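PDB 1UF3: TT1561 protein, which is of uncharacterised function, belongs to the calcineurin-like metallophosphoesterases, binds calcium ions, and is probably a phosphoesterase. Local coordinates for residues P70-W78 against E124-P132; Q191-V202 against L215-G225. One frame throughout, in Å; residues are numbered along the deposited sequence.

Contact 1 of 2, residues P70-W78 against E124-P132; sequences PGPQDAPIW and EEHEALRYP. With CA (calcium ion), chain I.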
loop_
_atom_site.group_PDB
_atom_site.type_symbol
_atom_site.label_atom_id
_atom_site.label_comp_id
_atom_site.label_asym_id
_atom_site.label_seq_id
_atom_site.Cartn_x
_atom_site.Cartn_y
_atom_site.Cartn_z
ATOM N N PRO A 70 -0.757 -16.646 29.541
ATOM C CA PRO A 70 0.227 -16.586 30.624
ATOM C C PRO A 70 0.838 -17.959 30.925
ATOM O O PRO A 70 0.315 -18.998 30.488
ATOM C CB PRO A 70 -0.600 -16.050 31.781
ATOM C CG PRO A 70 -1.925 -16.771 31.570
ATOM C CD PRO A 70 -2.140 -16.707 30.068
ATOM N N GLY A 71 1.948 -17.954 31.662
ATOM C CA GLY A 71 2.601 -19.201 32.036
ATOM C C GLY A 71 2.330 -19.551 33.491
ATOM O O GLY A 71 1.615 -18.819 34.189
ATOM N N PRO A 72 2.884 -20.670 33.989
ATOM C CA PRO A 72 2.658 -21.063 35.384
ATOM C C PRO A 72 3.136 -20.023 36.416
ATOM O O PRO A 72 2.616 -19.963 37.510
ATOM C CB PRO A 72 3.417 -22.397 35.503
ATOM C CG PRO A 72 3.423 -22.914 34.052
ATOM C CD PRO A 72 3.698 -21.669 33.274
ATOM N N GLN A 73 4.110 -19.203 36.058
ATOM C CA GLN A 73 4.621 -18.188 36.977
ATOM C C GLN A 73 3.977 -16.771 36.918
ATOM O O GLN A 73 4.326 -15.892 37.714
ATOM C CB GLN A 73 6.134 -18.070 36.789
ATOM C CG GLN A 73 6.918 -19.263 37.334
ATOM C CD GLN A 73 8.418 -19.045 37.237
ATOM O OE1 GLN A 73 8.922 -18.008 37.659
ATOM N NE2 GLN A 73 9.136 -20.017 36.671
ATOM N N ASP A 74 3.042 -16.558 35.992
ATOM C CA ASP A 74 2.385 -15.255 35.844
ATOM C C ASP A 74 1.266 -15.084 36.873
ATOM O O ASP A 74 0.107 -14.827 36.519
ATOM C CB ASP A 74 1.825 -15.111 34.414
ATOM C CG ASP A 74 2.908 -14.892 33.388
ATOM O OD1 ASP A 74 3.667 -13.898 33.509
ATOM O OD2 ASP A 74 3.016 -15.710 32.447
ATOM N N ALA A 75 1.618 -15.210 38.152
ATOM C CA ALA A 75 0.641 -15.101 39.230
ATOM C C ALA A 75 0.944 -13.982 40.248
ATOM O O ALA A 75 2.091 -13.534 40.393
ATOM C CB ALA A 75 0.527 -16.465 39.942
ATOM N N PRO A 76 -0.098 -13.474 40.923
ATOM C CA PRO A 76 -1.502 -13.873 40.786
ATOM C C PRO A 76 -2.070 -13.503 39.401
ATOM O O PRO A 76 -1.598 -12.575 38.739
ATOM C CB PRO A 76 -2.186 -13.126 41.933
ATOM C CG PRO A 76 -1.373 -11.868 42.019
ATOM C CD PRO A 76 0.043 -12.391 41.908
ATOM N N ILE A 77 -3.077 -14.254 38.984
ATOM C CA ILE A 77 -3.714 -14.087 37.682
ATOM C C ILE A 77 -4.206 -12.663 37.404
ATOM O O ILE A 77 -4.081 -12.155 36.294
ATOM C CB ILE A 77 -4.911 -15.094 37.553
ATOM C CG1 ILE A 77 -5.576 -15.000 36.171
ATOM C CG2 ILE A 77 -5.939 -14.799 38.621
ATOM C CD1 ILE A 77 -4.722 -15.475 35.027
ATOM N N TRP A 78 -4.741 -12.013 38.428
ATOM C CA TRP A 78 -5.297 -10.678 38.274
ATOM C C TRP A 78 -4.341 -9.568 37.896
ATOM O O TRP A 78 -4.782 -8.552 37.337
ATOM C CB TRP A 78 -6.086 -10.308 39.538
ATOM C CG TRP A 78 -7.107 -11.367 39.922
ATOM C CD1 TRP A 78 -7.125 -12.095 41.072
ATOM C CD2 TRP A 78 -8.271 -11.779 39.171
ATOM N NE1 TRP A 78 -8.216 -12.930 41.090
ATOM C CE2 TRP A 78 -8.936 -12.757 39.939
ATOM C CE3 TRP A 78 -8.813 -11.407 37.932
ATOM C CZ2 TRP A 78 -10.120 -13.381 39.514
ATOM C CZ3 TRP A 78 -10.002 -12.030 37.500
ATOM C CH2 TRP A 78 -10.637 -13.005 38.294
ATOM N N GLU A 124 -5.393 -23.282 40.891
ATOM C CA GLU A 124 -4.650 -22.298 41.674
ATOM C C GLU A 124 -4.351 -21.101 40.765
ATOM O O GLU A 124 -3.934 -21.276 39.607
ATOM C CB GLU A 124 -3.332 -22.908 42.164
ATOM C CG GLU A 124 -2.362 -21.950 42.846
ATOM C CD GLU A 124 -2.905 -21.396 44.145
ATOM O OE1 GLU A 124 -3.654 -22.116 44.826
ATOM O OE2 GLU A 124 -2.579 -20.243 44.485
ATOM N N GLU A 125 -4.557 -19.888 41.274
ATOM C CA GLU A 125 -4.275 -18.684 40.486
ATOM C C GLU A 125 -3.505 -17.601 41.260
ATOM O O GLU A 125 -3.242 -16.514 40.729
ATOM C CB GLU A 125 -5.579 -18.085 39.930
ATOM C CG GLU A 125 -6.342 -19.030 38.995
ATOM C CD GLU A 125 -7.436 -18.310 38.228
ATOM O OE1 GLU A 125 -8.387 -17.809 38.873
ATOM O OE2 GLU A 125 -7.332 -18.252 36.976
ATOM N N HIS A 126 -3.131 -17.897 42.503
ATOM C CA HIS A 126 -2.405 -16.913 43.295
ATOM C C HIS A 126 -0.917 -17.208 43.504
ATOM O O HIS A 126 -0.079 -16.338 43.258
ATOM C CB HIS A 126 -3.124 -16.702 44.627
ATOM C CG HIS A 126 -4.501 -16.140 44.468
ATOM N ND1 HIS A 126 -5.577 -16.908 44.078
ATOM C CD2 HIS A 126 -4.958 -14.869 44.557
ATOM C CE1 HIS A 126 -6.638 -16.134 43.932
ATOM N NE2 HIS A 126 -6.289 -14.892 44.216
ATOM N N GLU A 127 -0.588 -18.419 43.951
ATOM C CA GLU A 127 0.816 -18.796 44.147
ATOM C C GLU A 127 1.397 -19.213 42.788
ATOM O O GLU A 127 2.610 -19.180 42.567
ATOM C CB GLU A 127 0.915 -19.970 45.133
ATOM C CG GLU A 127 0.182 -19.749 46.449
ATOM C CD GLU A 127 -0.020 -21.045 47.218
ATOM O OE1 GLU A 127 -0.464 -22.040 46.598
ATOM O OE2 GLU A 127 0.249 -21.077 48.443
ATOM N N ALA A 128 0.516 -19.614 41.883
ATOM C CA ALA A 128 0.916 -20.035 40.542
ATOM C C ALA A 128 -0.356 -20.114 39.696
ATOM O O ALA A 128 -1.452 -19.856 40.195
ATOM C CB ALA A 128 1.586 -21.438 40.603
ATOM N N LEU A 129 -0.216 -20.455 38.416
ATOM C CA LEU A 129 -1.408 -20.638 37.585
ATOM C C LEU A 129 -1.410 -22.113 37.268
ATOM O O LEU A 129 -0.540 -22.590 36.554
ATOM C CB LEU A 129 -1.344 -19.842 36.279
ATOM C CG LEU A 129 -1.179 -18.320 36.374
ATOM C CD1 LEU A 129 -1.459 -17.677 35.001
ATOM C CD2 LEU A 129 -2.123 -17.767 37.423
ATOM N N ARG A 130 -2.391 -22.843 37.769
ATOM C CA ARG A 130 -2.432 -24.271 37.509
ATOM C C ARG A 130 -3.873 -24.684 37.362
ATOM O O ARG A 130 -4.706 -24.367 38.217
ATOM C CB ARG A 130 -1.786 -25.047 38.684
ATOM C CG ARG A 130 -1.757 -26.558 38.498
ATOM C CD ARG A 130 -1.151 -27.311 39.697
ATOM N NE ARG A 130 -2.040 -27.318 40.857
ATOM C CZ ARG A 130 -1.900 -26.542 41.936
ATOM N NH1 ARG A 130 -0.891 -25.678 42.029
ATOM N NH2 ARG A 130 -2.787 -26.618 42.922
ATOM N N TYR A 131 -4.185 -25.395 36.289
ATOM C CA TYR A 131 -5.564 -25.833 36.126
ATOM C C TYR A 131 -5.631 -27.293 35.784
ATOM O O TYR A 131 -4.824 -27.791 35.002
ATOM C CB TYR A 131 -6.287 -25.061 35.000
ATOM C CG TYR A 131 -6.117 -23.556 35.045
ATOM C CD1 TYR A 131 -5.117 -22.923 34.309
ATOM C CD2 TYR A 131 -6.961 -22.764 35.821
ATOM C CE1 TYR A 131 -4.970 -21.533 34.342
ATOM C CE2 TYR A 131 -6.813 -21.375 35.861
ATOM C CZ TYR A 131 -5.827 -20.779 35.127
ATOM O OH TYR A 131 -5.675 -19.423 35.196
ATOM N N PRO A 132 -6.594 -28.003 36.370
ATOM C CA PRO A 132 -6.740 -29.426 36.069
ATOM C C PRO A 132 -7.337 -29.547 34.658
ATOM O O PRO A 132 -8.085 -28.662 34.213
ATOM C CB PRO A 132 -7.678 -29.915 37.163
ATOM C CG PRO A 132 -8.495 -28.685 37.497
ATOM C CD PRO A 132 -7.472 -27.592 37.482
HETATM CA CA CA I . 3.769 -11.906 40.266
HETATM O O HOH W 1 4.536 -12.564 37.997
HETATM O O HOH W 2 1.995 -10.690 38.914
HETATM O O HOH W 3 2.876 -10.267 41.890
HETATM O O HOH W 4 4.100 -12.086 43.042
#
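L129 N donates to P72 O at 3.0 Å and I77 N to E125 O at 2.9 Å, two backbone bonds joining a pair of loops of the calcineurin-type metallophosphoesterase fold. One loop leaves strand 66-69 and carries GPQD, probably the counterpart of the GNH(D/E) signature of the superfamily. Within the G71-D74 turn, D74 OD2 accepts from G71 N at 2.6 Å, and OD1 is taken up by Y52.

Apolar contacts fill the space between the bonds. L129 CD1 lies 3.6 Å from P70 CG, and CD2 lies 3.9 Å from A75 CB and touches I77 CB. I77 holds CG1 anti to its own N (chi1 -177°), which puts CG2 against E125 CB at 3.6 Å and over the rim of the W78 ring.

A75 O, just before the cis peptide to P76, binds calcium at 2.3 Å, beside the carbonyls of K45 and A47. E125 belongs to a further calcium site seen in this protein, although that ion is not bound to this chain here. Its carboxylate receives Y131 OH on the anti lone pair of OE2, 2.7 Å away and in the plane of the tyrosine ring. With alanine in place of E125, the Y131 hydroxyl would probably keep H98 but lose its carboxylate partner, and a gap would open beside I77. H126 NE2 sits at the edge of the W78 indole, near the ring plane, with NE1 its nearest atom.

Contact 2 of 2, residues Q191-V202 against L215-G225; sequences QKHEMLGASWVV and LDLRARKLETG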
loop_
_atom_site.group_PDB
_atom_site.type_symbol
_atom_site.label_atom_id
_atom_site.label_comp_id
_atom_site.label_asym_id
_atom_site.label_seq_id
_atom_site.Cartn_x
_atom_site.Cartn_y
_atom_site.Cartn_z
ATOM N N GLN A 191 13.485 -24.616 18.929
ATOM C CA GLN A 191 12.394 -24.533 17.965
ATOM C C GLN A 191 12.237 -25.879 17.276
ATOM O O GLN A 191 13.219 -26.485 16.861
ATOM C CB GLN A 191 12.655 -23.453 16.905
ATOM C CG GLN A 191 13.002 -22.074 17.451
ATOM C CD GLN A 191 14.500 -21.899 17.651
ATOM O OE1 GLN A 191 15.172 -22.781 18.193
ATOM N NE2 GLN A 191 15.025 -20.771 17.217
ATOM N N LYS A 192 10.999 -26.351 17.169
ATOM C CA LYS A 192 10.734 -27.613 16.497
ATOM C C LYS A 192 9.243 -27.781 16.327
ATOM O O LYS A 192 8.446 -27.069 16.947
ATOM C CB LYS A 192 11.290 -28.795 17.290
ATOM C CG LYS A 192 10.374 -29.315 18.358
ATOM C CD LYS A 192 10.812 -28.884 19.723
ATOM C CE LYS A 192 12.145 -29.491 20.098
ATOM N NZ LYS A 192 12.568 -28.992 21.432
ATOM N N HIS A 193 8.859 -28.735 15.497
ATOM C CA HIS A 193 7.449 -28.934 15.255
ATOM C C HIS A 193 7.156 -30.321 14.735
ATOM O O HIS A 193 8.009 -30.966 14.118
ATOM C CB HIS A 193 6.964 -27.872 14.260
ATOM C CG HIS A 193 7.626 -27.952 12.921
ATOM N ND1 HIS A 193 7.031 -28.552 11.830
ATOM C CD2 HIS A 193 8.830 -27.510 12.492
ATOM C CE1 HIS A 193 7.838 -28.472 10.787
ATOM N NE2 HIS A 193 8.939 -27.845 11.161
ATOM N N GLU A 194 5.935 -30.769 14.977
ATOM C CA GLU A 194 5.501 -32.082 14.522
ATOM C C GLU A 194 4.009 -32.042 14.265
ATOM O O GLU A 194 3.336 -31.103 14.672
ATOM C CB GLU A 194 5.776 -33.123 15.611
ATOM C CG GLU A 194 7.240 -33.376 15.880
ATOM C CD GLU A 194 7.772 -34.498 15.012
ATOM O OE1 GLU A 194 8.034 -34.260 13.814
ATOM O OE2 GLU A 194 7.899 -35.628 15.533
HETATM N N MSE A 195 3.498 -33.059 13.580
HETATM C CA MSE A 195 2.071 -33.154 13.343
HETATM C C MSE A 195 1.517 -34.103 14.405
HETATM O O MSE A 195 2.171 -35.083 14.777
HETATM C CB MSE A 195 1.773 -33.749 11.961
HETATM C CG MSE A 195 2.295 -32.944 10.790
HETATM SE SE MSE A 195 1.436 -31.192 10.640
HETATM C CE MSE A 195 -0.404 -31.710 10.756
ATOM N N LEU A 196 0.326 -33.786 14.903
ATOM C CA LEU A 196 -0.383 -34.604 15.874
ATOM C C LEU A 196 -1.736 -34.731 15.188
ATOM O O LEU A 196 -2.619 -33.858 15.324
ATOM C CB LEU A 196 -0.531 -33.881 17.219
ATOM C CG LEU A 196 -0.936 -34.774 18.407
ATOM C CD1 LEU A 196 -0.744 -34.019 19.716
ATOM C CD2 LEU A 196 -2.393 -35.261 18.246
ATOM N N GLY A 197 -1.882 -35.808 14.423
ATOM C CA GLY A 197 -3.106 -36.008 13.676
ATOM C C GLY A 197 -3.050 -34.955 12.592
ATOM O O GLY A 197 -2.016 -34.774 11.950
ATOM N N ALA A 198 -4.140 -34.222 12.409
ATOM C CA ALA A 198 -4.163 -33.177 11.393
ATOM C C ALA A 198 -3.695 -31.825 11.951
ATOM O O ALA A 198 -3.704 -30.823 11.232
ATOM C CB ALA A 198 -5.568 -33.047 10.822
ATOM N N SER A 199 -3.271 -31.804 13.219
ATOM C CA SER A 199 -2.821 -30.563 13.875
ATOM C C SER A 199 -1.316 -30.344 13.835
ATOM O O SER A 199 -0.552 -31.248 14.144
ATOM C CB SER A 199 -3.238 -30.538 15.350
ATOM O OG SER A 199 -4.607 -30.846 15.552
ATOM N N TRP A 200 -0.899 -29.138 13.461
ATOM C CA TRP A 200 0.506 -28.765 13.410
ATOM C C TRP A 200 0.877 -28.207 14.796
ATOM O O TRP A 200 0.367 -27.166 15.218
ATOM C CB TRP A 200 0.724 -27.699 12.337
ATOM C CG TRP A 200 2.161 -27.262 12.122
ATOM C CD1 TRP A 200 3.281 -28.049 12.194
ATOM C CD2 TRP A 200 2.617 -25.966 11.690
ATOM N NE1 TRP A 200 4.388 -27.336 11.828
ATOM C CE2 TRP A 200 4.015 -26.054 11.513
ATOM C CE3 TRP A 200 1.976 -24.747 11.428
ATOM C CZ2 TRP A 200 4.784 -24.978 11.087
ATOM C CZ3 TRP A 200 2.753 -23.655 10.990
ATOM C CH2 TRP A 200 4.136 -23.782 10.826
ATOM N N VAL A 201 1.736 -28.916 15.519
ATOM C CA VAL A 201 2.153 -28.471 16.848
ATOM C C VAL A 201 3.547 -27.889 16.761
ATOM O O VAL A 201 4.505 -28.557 16.337
ATOM C CB VAL A 201 2.144 -29.612 17.858
ATOM C CG1 VAL A 201 2.577 -29.094 19.236
ATOM C CG2 VAL A 201 0.773 -30.220 17.923
ATOM N N VAL A 202 3.650 -26.633 17.168
ATOM C CA VAL A 202 4.892 -25.891 17.109
ATOM C C VAL A 202 5.409 -25.412 18.463
ATOM O O VAL A 202 4.653 -24.899 19.297
ATOM C CB VAL A 202 4.740 -24.628 16.201
ATOM C CG1 VAL A 202 6.037 -23.795 16.230
ATOM C CG2 VAL A 202 4.372 -25.050 14.749
ATOM N N LEU A 215 6.451 -18.717 11.643
ATOM C CA LEU A 215 5.704 -19.810 11.049
ATOM C C LEU A 215 5.015 -19.413 9.748
ATOM O O LEU A 215 4.443 -18.317 9.637
ATOM C CB LEU A 215 4.622 -20.337 11.985
ATOM C CG LEU A 215 4.578 -20.221 13.505
ATOM C CD1 LEU A 215 3.764 -21.384 13.997
ATOM C CD2 LEU A 215 5.950 -20.181 14.147
ATOM N N ASP A 216 5.072 -20.311 8.770
ATOM C CA ASP A 216 4.403 -20.115 7.492
ATOM C C ASP A 216 3.187 -21.035 7.589
ATOM O O ASP A 216 3.292 -22.254 7.364
ATOM C CB ASP A 216 5.306 -20.549 6.322
ATOM C CG ASP A 216 4.597 -20.449 4.972
ATOM O OD1 ASP A 216 3.364 -20.516 4.961
ATOM O OD2 ASP A 216 5.262 -20.302 3.935
ATOM N N LEU A 217 2.041 -20.464 7.947
ATOM C CA LEU A 217 0.812 -21.230 8.114
ATOM C C LEU A 217 0.397 -22.109 6.961
ATOM O O LEU A 217 -0.002 -23.249 7.168
ATOM C CB LEU A 217 -0.364 -20.307 8.430
ATOM C CG LEU A 217 -0.636 -19.960 9.883
ATOM C CD1 LEU A 217 -1.682 -18.858 9.940
ATOM C CD2 LEU A 217 -1.117 -21.205 10.627
ATOM N N ARG A 218 0.464 -21.577 5.750
ATOM C CA ARG A 218 0.052 -22.344 4.589
ATOM C C ARG A 218 0.960 -23.534 4.329
ATOM O O ARG A 218 0.491 -24.583 3.914
ATOM C CB ARG A 218 -0.003 -21.441 3.355
ATOM C CG ARG A 218 -0.987 -20.288 3.508
ATOM C CD ARG A 218 -1.110 -19.485 2.211
ATOM N NE ARG A 218 -1.997 -20.150 1.274
ATOM C CZ ARG A 218 -2.043 -19.899 -0.028
ATOM N NH1 ARG A 218 -1.245 -18.992 -0.564
ATOM N NH2 ARG A 218 -2.900 -20.566 -0.794
ATOM N N ALA A 219 2.250 -23.381 4.597
ATOM C CA ALA A 219 3.206 -24.470 4.368
ATOM C C ALA A 219 3.505 -25.342 5.587
ATOM O O ALA A 219 4.155 -26.384 5.452
ATOM C CB ALA A 219 4.519 -23.902 3.832
ATOM N N ARG A 220 3.023 -24.931 6.760
ATOM C CA ARG A 220 3.302 -25.645 7.996
ATOM C C ARG A 220 4.811 -25.824 8.090
ATOM O O ARG A 220 5.321 -26.905 8.417
ATOM C CB ARG A 220 2.598 -27.000 8.029
ATOM C CG ARG A 220 1.104 -26.858 8.033
ATOM C CD ARG A 220 0.431 -28.167 8.264
ATOM N NE ARG A 220 -1.008 -27.973 8.340
ATOM C CZ ARG A 220 -1.739 -27.502 7.334
ATOM N NH1 ARG A 220 -1.153 -27.185 6.184
ATOM N NH2 ARG A 220 -3.045 -27.340 7.480
ATOM N N LYS A 221 5.518 -24.745 7.769
ATOM C CA LYS A 221 6.969 -24.700 7.815
ATOM C C LYS A 221 7.353 -23.556 8.759
ATOM O O LYS A 221 6.608 -22.587 8.888
ATOM C CB LYS A 221 7.549 -24.408 6.433
ATOM C CG LYS A 221 7.549 -25.559 5.457
ATOM C CD LYS A 221 8.269 -25.142 4.172
ATOM C CE LYS A 221 8.308 -26.266 3.143
ATOM N NZ LYS A 221 9.151 -25.907 1.963
ATOM N N LEU A 222 8.510 -23.677 9.407
ATOM C CA LEU A 222 9.001 -22.653 10.328
ATOM C C LEU A 222 10.369 -22.169 9.888
ATOM O O LEU A 222 11.163 -22.945 9.339
ATOM C CB LEU A 222 9.183 -23.210 11.741
ATOM C CG LEU A 222 8.028 -23.770 12.558
ATOM C CD1 LEU A 222 8.557 -24.240 13.908
ATOM C CD2 LEU A 222 6.978 -22.702 12.745
ATOM N N GLU A 223 10.641 -20.890 10.136
ATOM C CA GLU A 223 11.947 -20.312 9.857
ATOM C C GLU A 223 12.456 -19.985 11.244
ATOM O O GLU A 223 11.700 -19.497 12.081
ATOM C CB GLU A 223 11.839 -19.058 9.006
ATOM C CG GLU A 223 11.756 -19.391 7.529
ATOM C CD GLU A 223 11.452 -18.192 6.670
ATOM O OE1 GLU A 223 10.302 -17.702 6.718
ATOM O OE2 GLU A 223 12.366 -17.742 5.952
ATOM N N THR A 224 13.730 -20.266 11.485
ATOM C CA THR A 224 14.336 -20.075 12.796
ATOM C C THR A 224 15.207 -18.841 12.984
ATOM O O THR A 224 15.836 -18.352 12.048
ATOM C CB THR A 224 15.146 -21.350 13.164
ATOM O OG1 THR A 224 14.334 -22.188 13.997
ATOM C CG2 THR A 224 16.458 -21.007 13.852
ATOM N N GLY A 225 15.241 -18.340 14.212
ATOM C CA GLY A 225 16.056 -17.175 14.494
ATOM C C GLY A 225 16.340 -17.025 15.976
ATOM O O GLY A 225 15.771 -17.740 16.802
HETATM O O HOH W 5 10.215 -26.042 8.681
HETATM O O HOH W 6 -2.841 -28.439 10.712
#
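The indole of W200 is overlain by CA of R220, whose side chain crosses it obliquely: this CA sits 3.4 Å from the centroid of the six-membered ring and only 7° off its normal, a CH-pi contact over one face. The other face is taken by V202 CG2, centred on the ring, from the same strand as the tryptophan. W200 CG stands anti to the backbone N (chi1 -177°), which lays the indole between V202 of its own strand and R220 of the other segment. At the rim, CH2 comes within 3.4 Å of K221 O, near the ring plane, and 3.7 Å from L215 CB.

Each side is a beta hairpin. 192-196 and 199-203 are joined by a type II' turn at L196-S199, and 211-216 and 221-226 by a turn with a G1 bulge, where R220 and K221 both face D216. The hairpins belong to different sheets of the metallophosphoesterase sandwich and pack face against face, the segments 199-202 and 221-225 running 13° from parallel with axes 9.7 Å apart. L222 fills the interface between them. Its CD2 lies 3.6 Å from W200 CZ2, and its CD1 meets V202 CG1 tip to tip at a tight 3.5 Å. H193 and this leucine lie alongside with their ends pointing opposite ways, H193 CD2 being 3.6 Å from L222 CD1.

Polar links lie towards the margins. One water takes the N-H of L222 and makes a weak bond with H193 NE2; another accepts from R220 NE and donates to A198 O. Farther along, E223 forms a salt bridge with R2 of a neighbouring subunit. The extended chain of R220 crosses selenomethionine M195 at about a right angle, SE of M195 lying 4.0 Å from R220 CD.

How the contacts relate
From the N terminus, the chain first builds strands 7-12, 35-39 and 66-69 of one sheet. Contact 1 opens where 66-69 ends and closes with 45 residues between its segments, after helix 77-90 and strands 94-96, 101-104 and 108-118, so that the loop before the helix is tied to the run into strand 130-132 of the second sheet. Contact 2 follows in series, neither nested in contact 1 nor crossing it. It closes a much shorter loop, only 12 residues between its segments, and sets hairpin 192-203 of the second sheet on hairpin 211-226 of the first. The two lie on opposite sides of the chain's centre, their own centres about 28 Å apart, and thus join the sheets at separate places.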